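Local coordinates for putative Phosphoglycerate mutase (Plasmodium falciparum, PDB 3EOZ), which probably acts as a protein serine/threonine phosphatase or phosphoglycerate mutase of the histidine phosphatase superfamily, this chain being its histidine phosphatase domain, at residues V71-D76 against Q150-H155; S75-A80 against L102-P107. One frame throughout, in Å; residues are numbered along the deposited sequence.

Interaction 1 of 2, residues V71-D76 against Q150-H155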
ATOM      1  N   VAL B  71     -15.491 -15.260 -23.444  1.00 50.07           N
ATOM      2  CA  VAL B  71     -14.594 -16.294 -22.895  1.00 48.72           C
ATOM      3  C   VAL B  71     -14.323 -16.101 -21.406  1.00 47.66           C
ATOM      4  O   VAL B  71     -14.234 -14.989 -20.924  1.00 47.64           O
ATOM      5  CB  VAL B  71     -13.228 -16.302 -23.601  1.00 48.86           C
ATOM      6  CG1 VAL B  71     -12.413 -17.546 -23.187  1.00 48.19           C
ATOM      7  CG2 VAL B  71     -13.394 -16.222 -25.120  1.00 49.09           C
ATOM      8  N   ILE B  72     -14.191 -17.207 -20.691  1.00 46.34           N
ATOM      9  CA  ILE B  72     -13.736 -17.216 -19.330  1.00 45.33           C
ATOM     10  C   ILE B  72     -12.482 -18.089 -19.327  1.00 45.15           C
ATOM     11  O   ILE B  72     -12.557 -19.282 -19.620  1.00 45.07           O
ATOM     12  CB  ILE B  72     -14.808 -17.793 -18.397  1.00 45.16           C
ATOM     13  CG1 ILE B  72     -16.061 -16.902 -18.412  1.00 45.43           C
ATOM     14  CG2 ILE B  72     -14.288 -17.898 -16.979  1.00 44.20           C
ATOM     15  CD1 ILE B  72     -17.246 -17.488 -17.650  1.00 44.92           C
ATOM     16  N   TYR B  73     -11.328 -17.500 -19.018  1.00 44.49           N
ATOM     17  CA  TYR B  73     -10.060 -18.250 -19.020  1.00 44.00           C
ATOM     18  C   TYR B  73      -9.713 -18.778 -17.643  1.00 44.93           C
ATOM     19  O   TYR B  73     -10.099 -18.185 -16.638  1.00 45.45           O
ATOM     20  CB  TYR B  73      -8.923 -17.369 -19.498  1.00 43.05           C
ATOM     21  CG  TYR B  73      -9.057 -16.910 -20.914  1.00 39.85           C
ATOM     22  CD1 TYR B  73      -9.547 -15.645 -21.215  1.00 39.03           C
ATOM     23  CD2 TYR B  73      -8.692 -17.733 -21.957  1.00 38.12           C
ATOM     24  CE1 TYR B  73      -9.659 -15.202 -22.524  1.00 36.57           C
ATOM     25  CE2 TYR B  73      -8.796 -17.305 -23.267  1.00 38.97           C
ATOM     26  CZ  TYR B  73      -9.290 -16.038 -23.547  1.00 37.02           C
ATOM     27  OH  TYR B  73      -9.386 -15.628 -24.846  1.00 34.27           O
ATOM     28  N   HIS B  74      -8.977 -19.884 -17.586  1.00 45.87           N
ATOM     29  CA  HIS B  74      -8.570 -20.432 -16.302  1.00 46.81           C
ATOM     30  C   HIS B  74      -7.383 -21.353 -16.432  1.00 47.47           C
ATOM     31  O   HIS B  74      -6.991 -21.729 -17.523  1.00 47.74           O
ATOM     32  CB  HIS B  74      -9.740 -21.167 -15.645  1.00 47.15           C
ATOM     33  CG  HIS B  74     -10.218 -22.346 -16.430  1.00 47.80           C
ATOM     34  ND1 HIS B  74      -9.623 -23.588 -16.343  1.00 47.17           N
ATOM     35  CD2 HIS B  74     -11.227 -22.471 -17.327  1.00 46.63           C
ATOM     36  CE1 HIS B  74     -10.235 -24.421 -17.165  1.00 46.33           C
ATOM     37  NE2 HIS B  74     -11.214 -23.768 -17.768  1.00 46.08           N
ATOM     38  N   SER B  75      -6.802 -21.708 -15.298  1.00 48.75           N
ATOM     39  CA  SER B  75      -5.641 -22.607 -15.269  1.00 49.49           C
ATOM     40  C   SER B  75      -6.084 -24.086 -15.269  1.00 50.17           C
ATOM     41  O   SER B  75      -7.269 -24.382 -15.292  1.00 49.61           O
ATOM     42  CB  SER B  75      -4.812 -22.326 -14.019  1.00 49.22           C
ATOM     43  OG  SER B  75      -5.451 -22.888 -12.881  1.00 48.51           O
ATOM     44  N   ASP B  76      -5.111 -24.993 -15.214  1.00 51.54           N
ATOM     45  CA  ASP B  76      -5.376 -26.421 -15.047  1.00 52.75           C
ATOM     46  C   ASP B  76      -5.896 -26.781 -13.668  1.00 54.03           C
ATOM     47  O   ASP B  76      -6.462 -27.856 -13.509  1.00 54.76           O
ATOM     48  CB  ASP B  76      -4.101 -27.236 -15.253  1.00 52.94           C
ATOM     49  CG  ASP B  76      -3.630 -27.242 -16.684  1.00 53.02           C
ATOM     50  OD1 ASP B  76      -4.422 -26.857 -17.564  1.00 55.02           O
ATOM     51  OD2 ASP B  76      -2.470 -27.644 -16.923  1.00 50.90           O
ATOM     52  N   GLN B 150     -13.651 -10.617 -21.926  1.00 49.70           N
ATOM     53  CA  GLN B 150     -13.255 -11.931 -21.417  1.00 48.05           C
ATOM     54  C   GLN B 150     -12.872 -11.790 -19.943  1.00 46.65           C
ATOM     55  O   GLN B 150     -12.404 -10.731 -19.512  1.00 46.47           O
ATOM     56  CB  GLN B 150     -12.068 -12.520 -22.185  1.00 47.96           C
ATOM     57  CG  GLN B 150     -12.262 -12.736 -23.682  1.00 48.13           C
ATOM     58  CD  GLN B 150     -12.060 -11.488 -24.485  1.00 48.30           C
ATOM     59  OE1 GLN B 150     -11.065 -10.806 -24.320  1.00 47.06           O
ATOM     60  NE2 GLN B 150     -13.030 -11.159 -25.354  1.00 51.17           N
ATOM     61  N   LEU B 151     -13.078 -12.865 -19.184  1.00 44.90           N
ATOM     62  CA  LEU B 151     -12.763 -12.916 -17.766  1.00 43.40           C
ATOM     63  C   LEU B 151     -11.576 -13.821 -17.578  1.00 42.19           C
ATOM     64  O   LEU B 151     -11.584 -14.961 -18.025  1.00 42.00           O
ATOM     65  CB  LEU B 151     -13.942 -13.461 -16.975  1.00 43.34           C
ATOM     66  CG  LEU B 151     -15.234 -12.647 -17.052  1.00 42.95           C
ATOM     67  CD1 LEU B 151     -16.361 -13.350 -16.310  1.00 43.86           C
ATOM     68  CD2 LEU B 151     -15.035 -11.277 -16.486  1.00 43.50           C
ATOM     69  N   VAL B 152     -10.533 -13.307 -16.939  1.00 41.00           N
ATOM     70  CA  VAL B 152      -9.342 -14.098 -16.702  1.00 39.48           C
ATOM     71  C   VAL B 152      -9.386 -14.496 -15.241  1.00 39.33           C
ATOM     72  O   VAL B 152      -9.310 -13.645 -14.380  1.00 39.28           O
ATOM     73  CB  VAL B 152      -8.086 -13.296 -17.035  1.00 38.98           C
ATOM     74  CG1 VAL B 152      -6.853 -14.171 -16.946  1.00 37.44           C
ATOM     75  CG2 VAL B 152      -8.220 -12.716 -18.420  1.00 37.74           C
ATOM     76  N   ILE B 153      -9.552 -15.784 -14.963  1.00 39.38           N
ATOM     77  CA  ILE B 153      -9.579 -16.261 -13.582  1.00 39.82           C
ATOM     78  C   ILE B 153      -8.167 -16.616 -13.168  1.00 40.09           C
ATOM     79  O   ILE B 153      -7.447 -17.278 -13.912  1.00 40.27           O
ATOM     80  CB  ILE B 153     -10.525 -17.438 -13.378  1.00 39.93           C
ATOM     81  CG1 ILE B 153     -11.938 -17.025 -13.796  1.00 39.65           C
ATOM     82  CG2 ILE B 153     -10.519 -17.881 -11.914  1.00 39.46           C
ATOM     83  CD1 ILE B 153     -12.953 -18.050 -13.466  1.00 40.94           C
ATOM     84  N   CYS B 154      -7.776 -16.152 -11.984  1.00 40.14           N
ATOM     85  CA  CYS B 154      -6.360 -16.117 -11.601  1.00 40.52           C
ATOM     86  C   CYS B 154      -6.102 -16.571 -10.177  1.00 40.30           C
ATOM     87  O   CYS B 154      -6.815 -16.204  -9.246  1.00 40.41           O
ATOM     88  CB  CYS B 154      -5.829 -14.686 -11.721  1.00 40.29           C
ATOM     89  SG  CYS B 154      -5.607 -14.089 -13.388  1.00 41.43           S
ATOM     90  N   HIS B 155      -5.050 -17.355 -10.021  1.00 40.54           N
ATOM     91  CA  HIS B 155      -4.438 -17.563  -8.723  1.00 40.95           C
ATOM     92  C   HIS B 155      -3.885 -16.220  -8.245  1.00 40.08           C
ATOM     93  O   HIS B 155      -3.512 -15.353  -9.058  1.00 39.04           O
ATOM     94  CB  HIS B 155      -3.313 -18.580  -8.838  1.00 41.61           C
ATOM     95  CG  HIS B 155      -2.780 -19.043  -7.519  1.00 46.09           C
ATOM     96  ND1 HIS B 155      -1.997 -18.247  -6.703  1.00 49.29           N
ATOM     97  CD2 HIS B 155      -2.908 -20.227  -6.875  1.00 49.31           C
ATOM     98  CE1 HIS B 155      -1.666 -18.922  -5.617  1.00 49.46           C
ATOM     99  NE2 HIS B 155      -2.214 -20.123  -5.690  1.00 49.93           N
TER
HETATM  100  O   HOH W   1      -7.062 -19.696 -13.174  1.00 40.05           O
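Tyr73 and Gln150 run side by side and point the same way, the ring meeting the glutamine with its edge: CE1 of Tyr73 lies 3.6 Å from CB of Gln150, near the ring plane. Ring and amide planes stand 78° apart, and the contact is made by the aliphatic stem of Gln150, not its amide. With chi1 of Tyr73 at -64°, CG is opposite the carbonyl carbon and the ring swings back along its own strand, where Val71 CG1 sits over the centre of one face. Tyr138 meets the same ring edge-to-face. Gln150 CG also reaches Val71 CB (3.7 Å); a bend at chi2 then turns the amide away, and its NE2 bonds to Ser70 OG.

On the other face of the sheet Ile72 and Leu151 lie alongside each other, CG1 of Ile72 4.1 Å from CD1 of Leu151. The branch methyl CG2 of Ile72 packs on Ile153 CD1 (3.8 Å), the two side chains meeting at a slant.

Three backbone bonds zip the strands: Leu151 N to Val71 O, Tyr73 N to Leu151 O (2.7 Å) and Ile153 N to Tyr73 O. Beyond them the strands part, and a water bridges the gap, accepting from Ser75 N (2.9 Å) and donating to Ile153 O (2.6 Å). The end of His74 leads away from 150-155 toward helix 78-88, its ND1 giving a hydrogen bond near the ring plane to Ser75 O.

Strand 95-98 lies beyond 68-74 and strand 22-28 beyond 148-154, so the two are neighbouring parallel strands inside the central sheet of the alpha/beta histidine phosphatase fold. Their C-terminal ends lead into the loop before helix 78-88 and to His155, the N-cap of helix 156-166.

Interaction 2 of 2, residues S75-A80 against L102-P107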
ATOM      1  N   SER B  75      -6.802 -21.708 -15.298  1.00 48.75           N
ATOM      2  CA  SER B  75      -5.641 -22.607 -15.269  1.00 49.49           C
ATOM      3  C   SER B  75      -6.084 -24.086 -15.269  1.00 50.17           C
ATOM      4  O   SER B  75      -7.269 -24.382 -15.292  1.00 49.61           O
ATOM      5  CB  SER B  75      -4.812 -22.326 -14.019  1.00 49.22           C
ATOM      6  OG  SER B  75      -5.451 -22.888 -12.881  1.00 48.51           O
ATOM      7  N   ASP B  76      -5.111 -24.993 -15.214  1.00 51.54           N
ATOM      8  CA  ASP B  76      -5.376 -26.421 -15.047  1.00 52.75           C
ATOM      9  C   ASP B  76      -5.896 -26.781 -13.668  1.00 54.03           C
ATOM     10  O   ASP B  76      -6.462 -27.856 -13.509  1.00 54.76           O
ATOM     11  CB  ASP B  76      -4.101 -27.236 -15.253  1.00 52.94           C
ATOM     12  CG  ASP B  76      -3.630 -27.242 -16.684  1.00 53.02           C
ATOM     13  OD1 ASP B  76      -4.422 -26.857 -17.564  1.00 55.02           O
ATOM     14  OD2 ASP B  76      -2.470 -27.644 -16.923  1.00 50.90           O
HETATM   15  N   MSE B  77      -5.705 -25.911 -12.673  1.00 55.28           N
HETATM   16  CA  MSE B  77      -6.020 -26.249 -11.282  1.00 56.22           C
HETATM   17  C   MSE B  77      -7.498 -26.466 -11.086  1.00 56.05           C
HETATM   18  O   MSE B  77      -8.324 -25.704 -11.614  1.00 55.70           O
HETATM   19  CB  MSE B  77      -5.590 -25.153 -10.318  1.00 57.23           C
HETATM   20  CG  MSE B  77      -4.141 -25.190  -9.901  1.00 60.72           C
HETATM   21 SE   MSE B  77      -2.918 -25.096 -11.385  1.00 71.94          SE
HETATM   22  CE  MSE B  77      -2.052 -26.845 -11.155  1.00 66.01           C
ATOM     23  N   ILE B  78      -7.813 -27.480 -10.281  1.00 55.84           N
ATOM     24  CA  ILE B  78      -9.185 -27.909 -10.070  1.00 56.06           C
ATOM     25  C   ILE B  78     -10.038 -26.765  -9.573  1.00 55.94           C
ATOM     26  O   ILE B  78     -11.085 -26.492 -10.141  1.00 56.12           O
ATOM     27  CB  ILE B  78      -9.273 -29.112  -9.085  1.00 56.43           C
ATOM     28  CG1 ILE B  78      -8.346 -30.245  -9.568  1.00 57.24           C
ATOM     29  CG2 ILE B  78     -10.721 -29.585  -8.937  1.00 55.89           C
ATOM     30  CD1 ILE B  78      -8.842 -31.670  -9.308  1.00 58.51           C
ATOM     31  N   ARG B  79      -9.587 -26.101  -8.514  1.00 56.12           N
ATOM     32  CA  ARG B  79     -10.279 -24.896  -7.967  1.00 56.37           C
ATOM     33  C   ARG B  79     -10.474 -23.758  -8.970  1.00 55.76           C
ATOM     34  O   ARG B  79     -11.489 -23.041  -8.909  1.00 55.28           O
ATOM     35  CB  ARG B  79      -9.548 -24.342  -6.742  1.00 56.63           C
ATOM     36  CG  ARG B  79      -8.097 -24.591  -6.779  1.00 58.20           C
ATOM     37  CD  ARG B  79      -7.293 -23.714  -5.860  1.00 60.32           C
ATOM     38  NE  ARG B  79      -5.896 -24.082  -6.063  1.00 62.37           N
ATOM     39  CZ  ARG B  79      -4.851 -23.418  -5.607  1.00 64.12           C
ATOM     40  NH1 ARG B  79      -5.009 -22.316  -4.882  1.00 66.00           N
ATOM     41  NH2 ARG B  79      -3.638 -23.872  -5.879  1.00 64.83           N
ATOM     42  N   ALA B  80      -9.500 -23.587  -9.869  1.00 55.32           N
ATOM     43  CA  ALA B  80      -9.628 -22.626 -10.970  1.00 55.07           C
ATOM     44  C   ALA B  80     -10.801 -23.033 -11.845  1.00 54.90           C
ATOM     45  O   ALA B  80     -11.745 -22.268 -12.010  1.00 54.47           O
ATOM     46  CB  ALA B  80      -8.339 -22.550 -11.784  1.00 54.73           C
ATOM     47  N   LEU B 102      -1.644 -19.863 -17.212  1.00 44.28           N
ATOM     48  CA  LEU B 102      -2.212 -19.308 -15.980  1.00 44.34           C
ATOM     49  C   LEU B 102      -1.927 -20.144 -14.723  1.00 45.76           C
ATOM     50  O   LEU B 102      -2.332 -19.766 -13.624  1.00 45.60           O
ATOM     51  CB  LEU B 102      -3.738 -19.148 -16.119  1.00 44.11           C
ATOM     52  CG  LEU B 102      -4.297 -18.045 -17.018  1.00 42.58           C
ATOM     53  CD1 LEU B 102      -5.779 -18.179 -17.119  1.00 40.73           C
ATOM     54  CD2 LEU B 102      -3.922 -16.628 -16.518  1.00 39.36           C
ATOM     55  N   ASN B 103      -1.245 -21.275 -14.870  1.00 47.82           N
ATOM     56  CA  ASN B 103      -0.897 -22.120 -13.720  1.00 49.46           C
ATOM     57  C   ASN B 103      -0.046 -21.396 -12.699  1.00 51.40           C
ATOM     58  O   ASN B 103       0.953 -20.769 -13.050  1.00 52.08           O
ATOM     59  CB  ASN B 103      -0.118 -23.356 -14.161  1.00 49.24           C
ATOM     60  CG  ASN B 103      -0.995 -24.409 -14.819  1.00 49.58           C
ATOM     61  OD1 ASN B 103      -2.191 -24.202 -15.060  1.00 51.61           O
ATOM     62  ND2 ASN B 103      -0.400 -25.550 -15.111  1.00 47.86           N
ATOM     63  N   GLU B 104      -0.435 -21.520 -11.434  1.00 53.62           N
ATOM     64  CA  GLU B 104       0.305 -20.966 -10.297  1.00 55.34           C
ATOM     65  C   GLU B 104       1.726 -21.474 -10.191  1.00 56.41           C
ATOM     66  O   GLU B 104       2.595 -20.780  -9.664  1.00 57.09           O
ATOM     67  CB  GLU B 104      -0.391 -21.369  -9.007  1.00 55.98           C
ATOM     68  CG  GLU B 104      -0.262 -22.870  -8.729  1.00 58.32           C
ATOM     69  CD  GLU B 104      -1.355 -23.404  -7.853  1.00 62.16           C
ATOM     70  OE1 GLU B 104      -2.518 -22.961  -8.032  1.00 64.01           O
ATOM     71  OE2 GLU B 104      -1.051 -24.277  -6.996  1.00 64.59           O
ATOM     72  N   GLY B 105       1.956 -22.707 -10.629  1.00 57.57           N
ATOM     73  CA  GLY B 105       3.272 -23.312 -10.521  1.00 58.57           C
ATOM     74  C   GLY B 105       3.755 -23.498  -9.085  1.00 59.34           C
ATOM     75  O   GLY B 105       2.999 -23.338  -8.117  1.00 59.67           O
ATOM     76  N   THR B 106       5.042 -23.785  -8.960  1.00 59.67           N
ATOM     77  CA  THR B 106       5.576 -24.384  -7.758  1.00 59.97           C
ATOM     78  C   THR B 106       6.316 -23.398  -6.846  1.00 60.14           C
ATOM     79  O   THR B 106       7.148 -22.607  -7.301  1.00 60.82           O
ATOM     80  CB  THR B 106       6.514 -25.543  -8.158  1.00 60.31           C
ATOM     81  OG1 THR B 106       7.413 -25.109  -9.203  1.00 59.85           O
ATOM     82  CG2 THR B 106       5.674 -26.747  -8.649  1.00 59.68           C
ATOM     83  N   PRO B 107       6.034 -23.455  -5.542  1.00 60.07           N
ATOM     84  CA  PRO B 107       6.792 -22.605  -4.642  1.00 59.93           C
ATOM     85  C   PRO B 107       8.200 -23.176  -4.485  1.00 59.55           C
ATOM     86  O   PRO B 107       8.369 -24.397  -4.482  1.00 59.90           O
ATOM     87  CB  PRO B 107       6.014 -22.714  -3.333  1.00 60.10           C
ATOM     88  CG  PRO B 107       5.457 -24.113  -3.347  1.00 60.19           C
ATOM     89  CD  PRO B 107       5.295 -24.505  -4.814  1.00 60.40           C
TER
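Asn103 reaches Asp76 because its chi1 of -75° sets CG beside the backbone N, while chi1 of 69° places Glu104 CG between the backbone N and the carbonyl carbon and sends an otherwise extended chain toward Arg79. OD1 of Asn103 accepts the backbone N of Asp76 at 3.0 Å in a nearly straight bond and also touches Ser75 CB (3.4 Å). The other end of the same amide, ND2, makes a weak, long hydrogen bond to Asp76 OD2 (3.5 Å), the carboxylate being steeply turned against the amide. Both ends of Asn103 thus address one residue, its backbone and its side chain.

Arg79, extended from CG to NE, brings NH2 to within 2.6 Å of Glu104 OE1 and 2.8 Å of OE2. The two groups form a salt bridge with guanidinium and carboxylate planes 81° apart, and NH1 of Arg79 makes a salt bridge to a phosphate ion, probably from the crystallisation liquor. Glu104 probably steadies the arginine in that pose. CG of Met77, a selenomethionine, leans on Glu104 OE1 (3.3 Å); the side chain crosses that of Asn103 at about a right angle, SE nearest to OD1.

Ser75 OG accepts from Met77 N (3.0 Å), an ST turn that leads from strand 68-74 to the N-cap of helix 78-88. Against this turn lies the loop that follows strand 95-98 and precedes helix 114-139, with Leu102 touching Tyr138 on that helix.

Strand 68-74 runs directly into the turn at Ser75 and Asp76, which both interactions share. Interaction 2 closes first: the chain passes through helix 78-88 and strand 95-98 before residues 102-107 return to the turn. Interaction 1 closes later, after helix 114-139, when strand 148-154 pairs beside strand 68-74; the shorter loop is therefore nested in the longer. The two contacts meet where His155 CD2 approaches Glu104 OE1 at 3.0 Å, and where Leu102 CD1 packs on His74 and Ile153. Together they tie the central sheet and the start of helix 78-88 to the loop that precedes helix 114-139.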